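Local coordinates for protein sorbitol-6-phosphate dehydrogenase (Erwinia amylovora CFBP1430, PDB 5O3Z) that catalyses the NAD-linked oxidation of sorbitol 6-phosphate to fructose 6-phosphate, as a member of the short-chain dehydrogenase/reductase family, at residues N44-A47 with D48-S52; E73-A76 with R77-E81; L111-Q114 with V115-G119; S145-K149 with V150-H154; R227-D230 with Y231-L235. One frame throughout, in Å; residues are numbered along the deposited sequence.

Contact 1: N44-A47 with D48-S52; sequences NRLA and DTINS
Thr49 folds its hydroxyl back onto the carbonyl oxygen of Arg45, one helical turn earlier. Its chi1 of -61° sets OG1 beside its own backbone N, with CG2 left anti to that N. Thr49 OG1 then donates to Arg45 O at 3.0 Å. Thr49 N uses the same oxygen at 2.9 Å. The two donors come from opposite faces of the carbonyl plane, so two bonds grip one oxygen. Ser52 repeats the habit on the next turn. Ser52 OG donates to Asp48 O at 3.1 Å, from above the carbonyl plane, while Ser52 N binds that oxygen too.

On another side of the helix, Leu46 meets Ile50. Ile50 carries CG1 beside its backbone N, and this swings CD1 back along the helix. Ile50 CD1 reaches Leu46 CG at 3.8 Å and the two side chains cross obliquely. The same CD1 also lies 3.4 Å from Leu46 O. Leu46 also touches Ala20 and Cys23 of helix 17-28, and Ile50 touches Ala27. Asn51 turns its amide to the chain beyond the helix, where OD1 accepts from Ala59 N.

Helix 40-54 is the crossover of the beta-alpha-beta unit joining strands 32-37 and 59-63. Its chemistry is divided by side. On the more exposed side, Thr49 and Ser52 hydroxyls give two carbonyl oxygens a second donor. Leu46, Ala47 and Ile50 give an apolar surface to the neighbouring helix and strand.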
loop_
_atom_site.group_PDB
_atom_site.type_symbol
_atom_site.label_atom_id
_atom_site.label_comp_id
_atom_site.label_asym_id
_atom_site.label_seq_id
_atom_site.Cartn_x
_atom_site.Cartn_y
_atom_site.Cartn_z
ATOM N N ASN A 44 -6.733 28.096 27.927
ATOM C CA ASN A 44 -7.678 29.191 28.313
ATOM C C ASN A 44 -7.536 30.486 27.562
ATOM O O ASN A 44 -8.563 31.089 27.217
ATOM C CB ASN A 44 -7.586 29.465 29.804
ATOM C CG ASN A 44 -8.178 28.338 30.618
ATOM O OD1 ASN A 44 -9.316 27.931 30.412
ATOM N ND2 ASN A 44 -7.411 27.824 31.554
ATOM N N ARG A 45 -6.300 30.938 27.358
ATOM C CA ARG A 45 -6.023 32.169 26.620
ATOM C C ARG A 45 -6.355 32.134 25.108
ATOM O O ARG A 45 -6.764 33.154 24.506
ATOM C CB ARG A 45 -4.540 32.467 26.736
ATOM C CG ARG A 45 -4.095 33.782 26.137
ATOM C CD ARG A 45 -2.615 33.736 25.803
ATOM N NE ARG A 45 -1.979 32.681 26.603
ATOM C CZ ARG A 45 -1.376 32.840 27.775
ATOM N NH1 ARG A 45 -1.273 34.039 28.321
ATOM N NH2 ARG A 45 -0.883 31.779 28.411
ATOM N N LEU A 46 -6.124 30.977 24.474
ATOM C CA LEU A 46 -6.502 30.816 23.100
ATOM C C LEU A 46 -7.998 30.827 23.044
ATOM O O LEU A 46 -8.532 31.473 22.188
ATOM C CB LEU A 46 -5.946 29.488 22.485
ATOM C CG LEU A 46 -6.318 29.284 21.018
ATOM C CD1 LEU A 46 -5.590 30.296 20.161
ATOM C CD2 LEU A 46 -5.967 27.894 20.540
ATOM N N ALA A 47 -8.703 30.151 23.955
ATOM C CA ALA A 47 -10.145 30.214 23.965
ATOM C C ALA A 47 -10.688 31.656 24.183
ATOM O O ALA A 47 -11.768 31.992 23.706
ATOM C CB ALA A 47 -10.718 29.302 25.033
ATOM N N ASP A 48 -9.954 32.456 24.942
ATOM C CA ASP A 48 -10.343 33.872 25.207
ATOM C C ASP A 48 -10.186 34.643 23.886
ATOM O O ASP A 48 -11.088 35.317 23.458
ATOM C CB ASP A 48 -9.412 34.516 26.280
ATOM C CG ASP A 48 -9.781 34.108 27.746
ATOM O OD1 ASP A 48 -10.853 33.505 28.005
ATOM O OD2 ASP A 48 -8.981 34.435 28.661
ATOM N N THR A 49 -9.034 34.527 23.255
ATOM C CA THR A 49 -8.847 35.052 21.880
ATOM C C THR A 49 -10.003 34.685 20.932
ATOM O O THR A 49 -10.589 35.535 20.259
ATOM C CB THR A 49 -7.536 34.516 21.324
ATOM O OG1 THR A 49 -6.475 34.980 22.163
ATOM C CG2 THR A 49 -7.303 34.951 19.854
ATOM N N ILE A 50 -10.358 33.412 20.885
ATOM C CA ILE A 50 -11.501 32.960 20.070
ATOM C C ILE A 50 -12.819 33.605 20.527
ATOM O O ILE A 50 -13.584 34.091 19.694
ATOM C CB ILE A 50 -11.572 31.406 19.995
ATOM C CG1 ILE A 50 -10.429 30.911 19.083
ATOM C CG2 ILE A 50 -12.957 30.897 19.517
ATOM C CD1 ILE A 50 -9.776 29.643 19.558
ATOM N N ASN A 51 -13.102 33.662 21.821
ATOM C CA ASN A 51 -14.332 34.388 22.258
ATOM C C ASN A 51 -14.293 35.926 22.054
ATOM O O ASN A 51 -15.313 36.540 21.780
ATOM C CB ASN A 51 -14.684 34.058 23.702
ATOM C CG ASN A 51 -15.014 32.587 23.896
ATOM O OD1 ASN A 51 -15.463 31.890 22.966
ATOM N ND2 ASN A 51 -14.834 32.117 25.109
ATOM N N SER A 52 -13.114 36.531 22.132
ATOM C CA SER A 52 -12.939 37.955 21.815
ATOM C C SER A 52 -13.251 38.307 20.354
ATOM O O SER A 52 -13.466 39.510 20.051
ATOM C CB SER A 52 -11.506 38.403 22.097
ATOM O OG SER A 52 -11.315 38.432 23.500
#

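Contact 2: E73-A76 with R77-E81; sequences EALA and RAVDE
Backbone bonds join Glu73-Ala76 to Arg77-Glu81 as a regular alpha-helix. Arg77 N binds Glu73 O at 3.2 Å, and Val79 N binds Leu75 O at 2.8 Å. Ala78 and Asp80 bond back to Ala74 and Ala76 in the same way.

The main side-chain contact is made by Arg77. Its chain bends at chi3 (-50°) and runs back along the preceding turn. One face of the guanidinium lies over Glu73 O and Ala74 CA. Arg77 NH2 is 3.6 Å from Ala74 CB. This is packing of a flat group on the helix, not a salt bridge: Arg77 NH1 stays 5.0 Å from Glu73 OE1.

Apolar contact is looser. Leu75 CG and Val79 CG2 stand 4.4 Å apart. Both side chains face the parallel sheet, where they touch Phe62 of strand 59-63. Ala76 packs on Phe127 of helix 106-133, and Asp80 makes a salt bridge to Arg133 of that helix.

The guanidinium probably adds a weak electrostatic pull on the Glu73 carbonyl. Within this turn, then, Arg77 acts on the backbone and pairs with no acid, while Asp80 turns its charge to the neighbouring helix.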
loop_
_atom_site.group_PDB
_atom_site.type_symbol
_atom_site.label_atom_id
_atom_site.label_comp_id
_atom_site.label_asym_id
_atom_site.label_seq_id
_atom_site.Cartn_x
_atom_site.Cartn_y
_atom_site.Cartn_z
ATOM N N GLU A 73 -10.778 10.940 31.002
ATOM C CA GLU A 73 -12.163 10.694 31.307
ATOM C C GLU A 73 -12.787 11.948 31.914
ATOM O O GLU A 73 -13.922 12.229 31.640
ATOM C CB GLU A 73 -12.315 9.513 32.241
ATOM C CG GLU A 73 -12.046 8.181 31.573
ATOM C CD GLU A 73 -11.781 7.095 32.597
ATOM O OE1 GLU A 73 -11.574 7.442 33.798
ATOM O OE2 GLU A 73 -11.812 5.917 32.197
ATOM N N ALA A 74 -12.004 12.748 32.640
ATOM C CA ALA A 74 -12.552 13.982 33.231
ATOM C C ALA A 74 -12.755 15.045 32.156
ATOM O O ALA A 74 -13.722 15.841 32.220
ATOM C CB ALA A 74 -11.671 14.522 34.369
ATOM N N LEU A 75 -11.852 15.080 31.173
ATOM C CA LEU A 75 -11.980 16.028 30.058
ATOM C C LEU A 75 -13.255 15.811 29.337
ATOM O O LEU A 75 -13.999 16.760 29.071
ATOM C CB LEU A 75 -10.794 15.934 29.091
ATOM C CG LEU A 75 -10.828 16.802 27.816
ATOM C CD1 LEU A 75 -10.471 18.228 28.144
ATOM C CD2 LEU A 75 -9.924 16.212 26.746
ATOM N N ALA A 76 -13.601 14.544 29.083
ATOM C CA ALA A 76 -14.856 14.234 28.435
ATOM C C ALA A 76 -16.035 14.671 29.252
ATOM O O ALA A 76 -17.006 15.239 28.724
ATOM C CB ALA A 76 -14.963 12.773 28.124
ATOM N N ARG A 77 -16.000 14.408 30.552
ATOM C CA ARG A 77 -17.099 14.948 31.444
ATOM C C ARG A 77 -17.190 16.489 31.359
ATOM O O ARG A 77 -18.256 17.020 31.149
ATOM C CB ARG A 77 -16.941 14.473 32.907
ATOM C CG ARG A 77 -17.441 13.052 33.093
ATOM C CD ARG A 77 -17.519 12.565 34.541
ATOM N NE ARG A 77 -16.263 12.827 35.241
ATOM C CZ ARG A 77 -15.208 12.007 35.303
ATOM N NH1 ARG A 77 -15.204 10.795 34.708
ATOM N NH2 ARG A 77 -14.131 12.397 35.976
ATOM N N ALA A 78 -16.048 17.160 31.417
ATOM C CA ALA A 78 -15.982 18.604 31.363
ATOM C C ALA A 78 -16.521 19.192 30.056
ATOM O O ALA A 78 -17.298 20.163 30.036
ATOM C CB ALA A 78 -14.548 19.053 31.583
ATOM N N VAL A 79 -16.137 18.603 28.932
ATOM C CA VAL A 79 -16.670 19.052 27.662
ATOM C C VAL A 79 -18.163 18.815 27.577
ATOM O O VAL A 79 -18.851 19.682 27.079
ATOM C CB VAL A 79 -15.943 18.367 26.438
ATOM C CG1 VAL A 79 -16.601 18.766 25.134
ATOM C CG2 VAL A 79 -14.478 18.763 26.379
ATOM N N ASP A 80 -18.679 17.679 28.064
ATOM C CA ASP A 80 -20.103 17.377 27.990
ATOM C C ASP A 80 -20.860 18.353 28.869
ATOM O O ASP A 80 -21.821 18.954 28.421
ATOM C CB ASP A 80 -20.384 15.964 28.466
ATOM C CG ASP A 80 -21.837 15.550 28.305
ATOM O OD1 ASP A 80 -22.566 15.987 27.365
ATOM O OD2 ASP A 80 -22.253 14.682 29.059
ATOM N N GLU A 81 -20.420 18.525 30.110
ATOM C CA GLU A 81 -21.024 19.537 31.016
ATOM C C GLU A 81 -21.122 20.886 30.313
ATOM O O GLU A 81 -22.184 21.511 30.326
ATOM C CB GLU A 81 -20.164 19.780 32.279
ATOM C CG GLU A 81 -19.971 18.610 33.257
ATOM C CD GLU A 81 -18.685 18.751 34.116
ATOM O OE1 GLU A 81 -18.139 19.880 34.290
ATOM O OE2 GLU A 81 -18.196 17.720 34.631
#

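Contact 3: L111-Q114 with V115-G119; sequences LSLQ and VNLVG
Asn116 turns its amide back on Ser112, one turn earlier in the helix. Its CG lies beside the backbone N (chi1 -75°), which brings ND2 against both oxygens of the serine. Asn116 ND2 donates to Ser112 OG at 3.2 Å and to Ser112 O at 3.2 Å. Both partners lie somewhat out of the amide plane. Asn116 N also binds Ser112 O, at 2.9 Å, from the face opposite to ND2.

The helix then widens. Leu113 O accepts from Leu117 N at 3.0 Å and from Val118 N at 2.9 Å. The second bond is the straighter, and the donor Leu117 N sits above the carbonyl plane. Gly119 N in turn bonds to Gln114 O at 2.9 Å, five residues back. This is a pi-type turn at 115-118 in helix 106-133. Asn116 probably corresponds to the conserved active-site asparagine of short-chain dehydrogenases/reductases, where such a break in the helix is known; Tyr158 and Lys162 fit the family's Tyr-x-x-x-Lys motif. Asn116 OD1 accepts a weak hydrogen bond from Lys162 NZ, which places it beside the probable active-site lysine. Ser112 OG reaches Gly157 O by another weak bond.

Around this core the side chains pair along the helix. Gln114 bends at chi2 and lies alongside Val118, with Gln114 OE1 3.6 Å from Val118 CG1. Leu111 and Val115 run side by side, Leu111 CD1 being 4.2 Å from Val115 CG2. Leu113, Leu117 and Val118 continue into the interface, packing on Leu113 and Leu117 of the second subunit.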
loop_
_atom_site.group_PDB
_atom_site.type_symbol
_atom_site.label_atom_id
_atom_site.label_comp_id
_atom_site.label_asym_id
_atom_site.label_seq_id
_atom_site.Cartn_x
_atom_site.Cartn_y
_atom_site.Cartn_z
ATOM N N LEU A 111 7.671 6.715 25.675
ATOM C CA LEU A 111 6.986 8.002 25.645
ATOM C C LEU A 111 6.319 8.209 24.280
ATOM O O LEU A 111 5.143 8.472 24.175
ATOM C CB LEU A 111 7.993 9.114 25.946
ATOM C CG LEU A 111 7.441 10.521 26.266
ATOM C CD1 LEU A 111 6.454 10.552 27.440
ATOM C CD2 LEU A 111 8.643 11.427 26.533
ATOM N N SER A 112 7.077 7.988 23.216
ATOM C CA SER A 112 6.447 8.027 21.869
ATOM C C SER A 112 5.154 7.248 21.803
ATOM O O SER A 112 4.142 7.784 21.317
ATOM C CB SER A 112 7.411 7.588 20.758
ATOM O OG SER A 112 6.720 7.720 19.490
ATOM N N LEU A 113 5.117 6.033 22.366
ATOM C CA LEU A 113 3.890 5.224 22.342
ATOM C C LEU A 113 2.756 5.845 23.167
ATOM O O LEU A 113 1.584 5.830 22.771
ATOM C CB LEU A 113 4.143 3.784 22.803
ATOM C CG LEU A 113 5.180 2.996 21.975
ATOM C CD1 LEU A 113 5.301 1.573 22.505
ATOM C CD2 LEU A 113 4.855 2.981 20.503
ATOM N N GLN A 114 3.109 6.427 24.304
ATOM C CA GLN A 114 2.086 7.009 25.195
ATOM C C GLN A 114 1.408 8.225 24.510
ATOM O O GLN A 114 0.211 8.279 24.384
ATOM C CB GLN A 114 2.739 7.397 26.563
ATOM C CG GLN A 114 3.029 6.221 27.516
ATOM C CD GLN A 114 1.804 5.333 27.792
ATOM O OE1 GLN A 114 0.700 5.817 27.984
ATOM N NE2 GLN A 114 1.999 4.019 27.799
ATOM N N VAL A 115 2.217 9.154 24.055
ATOM C CA VAL A 115 1.774 10.430 23.506
ATOM C C VAL A 115 1.120 10.188 22.127
ATOM O O VAL A 115 0.010 10.652 21.887
ATOM C CB VAL A 115 2.933 11.439 23.443
ATOM C CG1 VAL A 115 2.497 12.745 22.778
ATOM C CG2 VAL A 115 3.431 11.764 24.853
ATOM N N ASN A 116 1.766 9.382 21.277
ATOM C CA ASN A 116 1.281 9.248 19.914
ATOM C C ASN A 116 0.196 8.266 19.720
ATOM O O ASN A 116 -0.573 8.392 18.766
ATOM C CB ASN A 116 2.399 8.925 19.010
ATOM C CG ASN A 116 3.231 10.102 18.758
ATOM O OD1 ASN A 116 2.705 11.092 18.206
ATOM N ND2 ASN A 116 4.513 10.067 19.166
ATOM N N LEU A 117 0.104 7.284 20.622
ATOM C CA LEU A 117 -0.762 6.179 20.423
ATOM C C LEU A 117 -1.736 5.962 21.530
ATOM O O LEU A 117 -2.905 5.905 21.265
ATOM C CB LEU A 117 0.065 4.901 20.135
ATOM C CG LEU A 117 -0.568 3.623 19.614
ATOM C CD1 LEU A 117 -1.468 3.944 18.422
ATOM C CD2 LEU A 117 0.590 2.694 19.218
ATOM N N VAL A 118 -1.294 5.800 22.786
ATOM C CA VAL A 118 -2.240 5.519 23.846
ATOM C C VAL A 118 -3.196 6.741 24.079
ATOM O O VAL A 118 -4.391 6.581 24.339
ATOM C CB VAL A 118 -1.497 5.146 25.145
ATOM C CG1 VAL A 118 -2.413 5.204 26.349
ATOM C CG2 VAL A 118 -0.834 3.789 25.002
ATOM N N GLY A 119 -2.665 7.937 23.951
ATOM C CA GLY A 119 -3.492 9.138 24.035
ATOM C C GLY A 119 -4.571 9.132 22.995
ATOM O O GLY A 119 -5.704 9.520 23.265
#

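Contact 4: S145-K149 with V150-H154; sequences SKSGK and VGSKH
Val150 N closes a turn on Lys146 O, at 3.0 Å and nearly straight. This is the one hydrogen bond between Ser145-Lys149 and Val150-His154. Lys149 N binds the same oxygen at 2.8 Å, so Lys146 O takes two backbone donors. A CA-H...O contact lies beside it: Ser147 CA approaches Val150 O at 3.4 Å.

One side-chain bond shapes the start of the turn. Ser145 OG accepts from Ser147 N at 3.0 Å, which makes an ST turn. Ser145 CB turns its hydroxyl anti to its backbone N (chi1 174°), toward the short 3-10 segment 146-148. The loop follows strand 139-145 of the Rossmann-type sheet and leads into helix 156-176. Ser145 stands where short-chain dehydrogenases carry their active-site serine, and its side chain touches Tyr158, so a catalytic role is probable by family.

Van der Waals contact is thin. Val150 puts CG2 between its backbone N and carbonyl carbon, the crowded position. Val150 CG2 thereby comes within 3.5 Å of Lys146 O. Ser147 OG meets Ser152 CB loosely, at 4.0 Å.

The charged group pairs within the chain. Lys149 bends at chi2 and chi3, and NZ makes a salt bridge with the terminal carboxylate of Phe263. Gly151, Ser152 and His154 reach the second subunit by hydrogen bonds: Gly151 N to Gln170, Ser152 O to Ser171, and His154 N to Asp175, all of that subunit.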
loop_
_atom_site.group_PDB
_atom_site.type_symbol
_atom_site.label_atom_id
_atom_site.label_comp_id
_atom_site.label_asym_id
_atom_site.label_seq_id
_atom_site.Cartn_x
_atom_site.Cartn_y
_atom_site.Cartn_z
ATOM N N SER A 145 1.670 11.637 10.130
ATOM C CA SER A 145 2.931 12.028 9.591
ATOM C C SER A 145 3.183 11.121 8.393
ATOM O O SER A 145 2.705 9.981 8.364
ATOM C CB SER A 145 4.027 11.812 10.607
ATOM O OG SER A 145 5.349 12.062 10.084
ATOM N N LYS A 146 3.991 11.581 7.464
ATOM C CA LYS A 146 4.501 10.655 6.449
ATOM C C LYS A 146 5.340 9.514 7.078
ATOM O O LYS A 146 5.412 8.409 6.539
ATOM C CB LYS A 146 5.262 11.420 5.390
ATOM C CG LYS A 146 6.515 12.069 5.860
ATOM C CD LYS A 146 7.218 12.661 4.661
ATOM C CE LYS A 146 8.253 13.690 5.027
ATOM N NZ LYS A 146 9.535 12.999 5.332
ATOM N N SER A 147 5.881 9.744 8.263
ATOM C CA SER A 147 6.543 8.728 9.022
ATOM C C SER A 147 5.612 7.623 9.486
ATOM O O SER A 147 6.122 6.625 9.935
ATOM C CB SER A 147 7.340 9.346 10.191
ATOM O OG SER A 147 8.305 10.262 9.720
ATOM N N GLY A 148 4.297 7.766 9.367
ATOM C CA GLY A 148 3.346 6.676 9.501
ATOM C C GLY A 148 3.020 5.921 8.225
ATOM O O GLY A 148 2.198 5.037 8.227
ATOM N N LYS A 149 3.619 6.335 7.118
ATOM C CA LYS A 149 3.509 5.649 5.812
ATOM C C LYS A 149 4.781 4.919 5.400
ATOM O O LYS A 149 4.713 3.860 4.822
ATOM C CB LYS A 149 3.211 6.700 4.704
ATOM C CG LYS A 149 1.866 7.373 4.852
ATOM C CD LYS A 149 0.687 6.450 4.655
ATOM C CE LYS A 149 0.644 5.834 3.272
ATOM N NZ LYS A 149 -0.692 5.213 3.129
ATOM N N VAL A 150 5.906 5.570 5.638
ATOM C CA VAL A 150 7.266 5.108 5.424
ATOM C C VAL A 150 8.102 5.274 6.696
ATOM O O VAL A 150 8.169 6.345 7.303
ATOM C CB VAL A 150 7.949 5.855 4.265
ATOM C CG1 VAL A 150 7.138 5.674 3.070
ATOM C CG2 VAL A 150 8.017 7.322 4.439
ATOM N N GLY A 151 8.771 4.189 7.081
ATOM C CA GLY A 151 9.582 4.139 8.260
ATOM C C GLY A 151 10.728 5.145 8.126
ATOM O O GLY A 151 11.081 5.540 7.021
ATOM N N SER A 152 11.190 5.649 9.253
ATOM C CA SER A 152 12.135 6.782 9.302
ATOM C C SER A 152 13.402 6.292 9.927
ATOM O O SER A 152 13.388 5.594 10.944
ATOM C CB SER A 152 11.525 7.963 10.077
ATOM O OG SER A 152 12.484 9.019 10.153
ATOM N N LYS A 153 14.495 6.534 9.232
ATOM C CA LYS A 153 15.818 6.204 9.681
ATOM C C LYS A 153 16.065 7.004 10.951
ATOM O O LYS A 153 15.683 8.155 10.990
ATOM C CB LYS A 153 16.821 6.591 8.598
ATOM C CG LYS A 153 18.244 6.155 8.872
ATOM C CD LYS A 153 19.127 6.328 7.658
ATOM C CE LYS A 153 20.408 5.587 7.888
ATOM N NZ LYS A 153 21.439 5.882 6.845
ATOM N N HIS A 154 16.581 6.374 11.999
ATOM C CA HIS A 154 16.842 7.018 13.326
ATOM C C HIS A 154 15.601 7.493 14.090
ATOM O O HIS A 154 15.698 8.207 15.051
ATOM C CB HIS A 154 17.894 8.143 13.200
ATOM C CG HIS A 154 19.196 7.673 12.614
ATOM N ND1 HIS A 154 20.232 8.526 12.270
ATOM C CD2 HIS A 154 19.639 6.422 12.325
ATOM C CE1 HIS A 154 21.248 7.827 11.791
ATOM N NE2 HIS A 154 20.923 6.544 11.831
#

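Contact 5: R227-D230 with Y231-L235; sequences RGCD and YQDVL
The chain runs extended through Asp230 and turns into helix 231-242 at Tyr231, with weak bonds from Asp233 N and Val234 N to Asp230 O.

Asp230 and Asp233 exchange hydrogen bonds. Asp233 N donates to Asp230 OD1 at 3.1 Å, nearly along the C-O axis. Asp230 N donates back to Asp233 OD2 at 3.0 Å, on its anti side and 23° out of the carboxylate plane. Together they form a capping box, with Asp230 as N-cap. Asp230 holds CG between its backbone N and carbonyl carbon (chi1 75°), which carries OD1 over the first turn.

The box brings the two carboxylates close. Asp230 OD1 is 2.7 Å from Asp233 OD2, and the planes differ by 18°. So short an approach of like charges would probably raise the proton affinity of one of them. The two backbone N-H groups and the helix start may offset part of the repulsion.

Beside the box, Cys229 SG touches Val234 CG2 at 4.0 Å. Cys229 and Asp233 also touch Val256 of strand 253-256 and Tyr248 of the third subunit. Tyr231 turns to helix 17-28, where its ring meets that of Phe21.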
loop_
_atom_site.group_PDB
_atom_site.type_symbol
_atom_site.label_atom_id
_atom_site.label_comp_id
_atom_site.label_asym_id
_atom_site.label_seq_id
_atom_site.Cartn_x
_atom_site.Cartn_y
_atom_site.Cartn_z
ATOM N N ARG A 227 7.497 22.518 -2.134
ATOM C CA ARG A 227 6.896 23.373 -1.089
ATOM C C ARG A 227 6.861 22.522 0.166
ATOM O O ARG A 227 6.657 21.326 0.042
ATOM C CB ARG A 227 5.472 23.734 -1.576
ATOM C CG ARG A 227 4.650 24.602 -0.687
ATOM C CD ARG A 227 3.577 25.412 -1.412
ATOM N NE ARG A 227 2.316 24.734 -1.685
ATOM C CZ ARG A 227 1.898 24.289 -2.888
ATOM N NH1 ARG A 227 2.662 24.431 -3.964
ATOM N NH2 ARG A 227 0.698 23.695 -3.014
ATOM N N GLY A 228 7.074 23.117 1.345
ATOM C CA GLY A 228 6.804 22.442 2.611
ATOM C C GLY A 228 5.339 22.413 2.957
ATOM O O GLY A 228 4.507 23.055 2.298
ATOM N N CYS A 229 4.955 21.655 3.971
ATOM C CA CYS A 229 3.542 21.583 4.307
ATOM C C CYS A 229 3.189 22.803 5.137
ATOM O O CYS A 229 3.892 23.163 6.051
ATOM C CB CYS A 229 3.181 20.292 5.056
ATOM S SG CYS A 229 1.446 20.040 5.466
ATOM N N ASP A 230 2.071 23.413 4.889
ATOM C CA ASP A 230 1.714 24.475 5.817
ATOM C C ASP A 230 0.417 24.225 6.560
ATOM O O ASP A 230 -0.348 23.301 6.275
ATOM C CB ASP A 230 1.859 25.869 5.139
ATOM C CG ASP A 230 0.743 26.175 4.147
ATOM O OD1 ASP A 230 -0.261 25.438 4.146
ATOM O OD2 ASP A 230 0.844 27.191 3.391
ATOM N N TYR A 231 0.166 25.047 7.571
ATOM C CA TYR A 231 -0.926 24.751 8.496
ATOM C C TYR A 231 -2.250 24.838 7.817
ATOM O O TYR A 231 -3.246 24.164 8.199
ATOM C CB TYR A 231 -0.908 25.717 9.726
ATOM C CG TYR A 231 0.256 25.645 10.725
ATOM C CD1 TYR A 231 0.948 24.451 10.999
ATOM C CD2 TYR A 231 0.608 26.763 11.455
ATOM C CE1 TYR A 231 1.957 24.414 11.957
ATOM C CE2 TYR A 231 1.625 26.731 12.405
ATOM C CZ TYR A 231 2.300 25.555 12.647
ATOM O OH TYR A 231 3.299 25.527 13.586
ATOM N N GLN A 232 -2.333 25.719 6.820
ATOM C CA GLN A 232 -3.593 25.875 6.104
ATOM C C GLN A 232 -3.952 24.626 5.265
ATOM O O GLN A 232 -5.109 24.246 5.158
ATOM C CB GLN A 232 -3.574 27.161 5.233
ATOM C CG GLN A 232 -4.900 27.451 4.555
ATOM C CD GLN A 232 -5.943 27.923 5.525
ATOM O OE1 GLN A 232 -5.656 28.802 6.340
ATOM N NE2 GLN A 232 -7.095 27.375 5.475
ATOM N N ASP A 233 -2.951 23.973 4.696
ATOM C CA ASP A 233 -3.230 22.683 3.969
ATOM C C ASP A 233 -3.841 21.685 4.915
ATOM O O ASP A 233 -4.773 21.046 4.626
ATOM C CB ASP A 233 -1.948 22.091 3.409
ATOM C CG ASP A 233 -1.202 23.024 2.540
ATOM O OD1 ASP A 233 -1.821 23.637 1.630
ATOM O OD2 ASP A 233 -0.006 23.125 2.758
ATOM N N VAL A 234 -3.318 21.628 6.127
ATOM C CA VAL A 234 -3.860 20.727 7.114
ATOM C C VAL A 234 -5.312 20.995 7.408
ATOM O O VAL A 234 -6.173 20.106 7.361
ATOM C CB VAL A 234 -3.014 20.753 8.412
ATOM C CG1 VAL A 234 -3.569 19.774 9.435
ATOM C CG2 VAL A 234 -1.563 20.387 8.131
ATOM N N LEU A 235 -5.582 22.264 7.758
ATOM C CA LEU A 235 -6.919 22.752 8.005
ATOM C C LEU A 235 -7.886 22.428 6.892
ATOM O O LEU A 235 -8.957 21.894 7.139
ATOM C CB LEU A 235 -6.830 24.272 8.309
ATOM C CG LEU A 235 -8.123 24.996 8.700
ATOM C CD1 LEU A 235 -8.765 24.383 9.938
ATOM C CD2 LEU A 235 -7.810 26.469 8.949
#

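Contacts 1, 2 and 3 lie within helices that flank the parallel sheet. Contact 4 lies in a loop, and contact 5 where a loop enters helix 231-242. None is wholly core: contact 4 is a surface contact and the others are partly buried. Contacts 1 and 2 touch no other chain and both pack on strand 59-63, their nearest atoms about 10 Å apart. Contacts 3 and 4 both meet the second subunit and both carry residues of the probable active site, centres 16 Å apart. Contact 5 reaches the third subunit. Hydroxyl-to-carbonyl bonds mark contact 1, a guanidinium laid over the helix backbone contact 2, a widened turn contact 3, and capping or turn-forming side chains contacts 4 and 5.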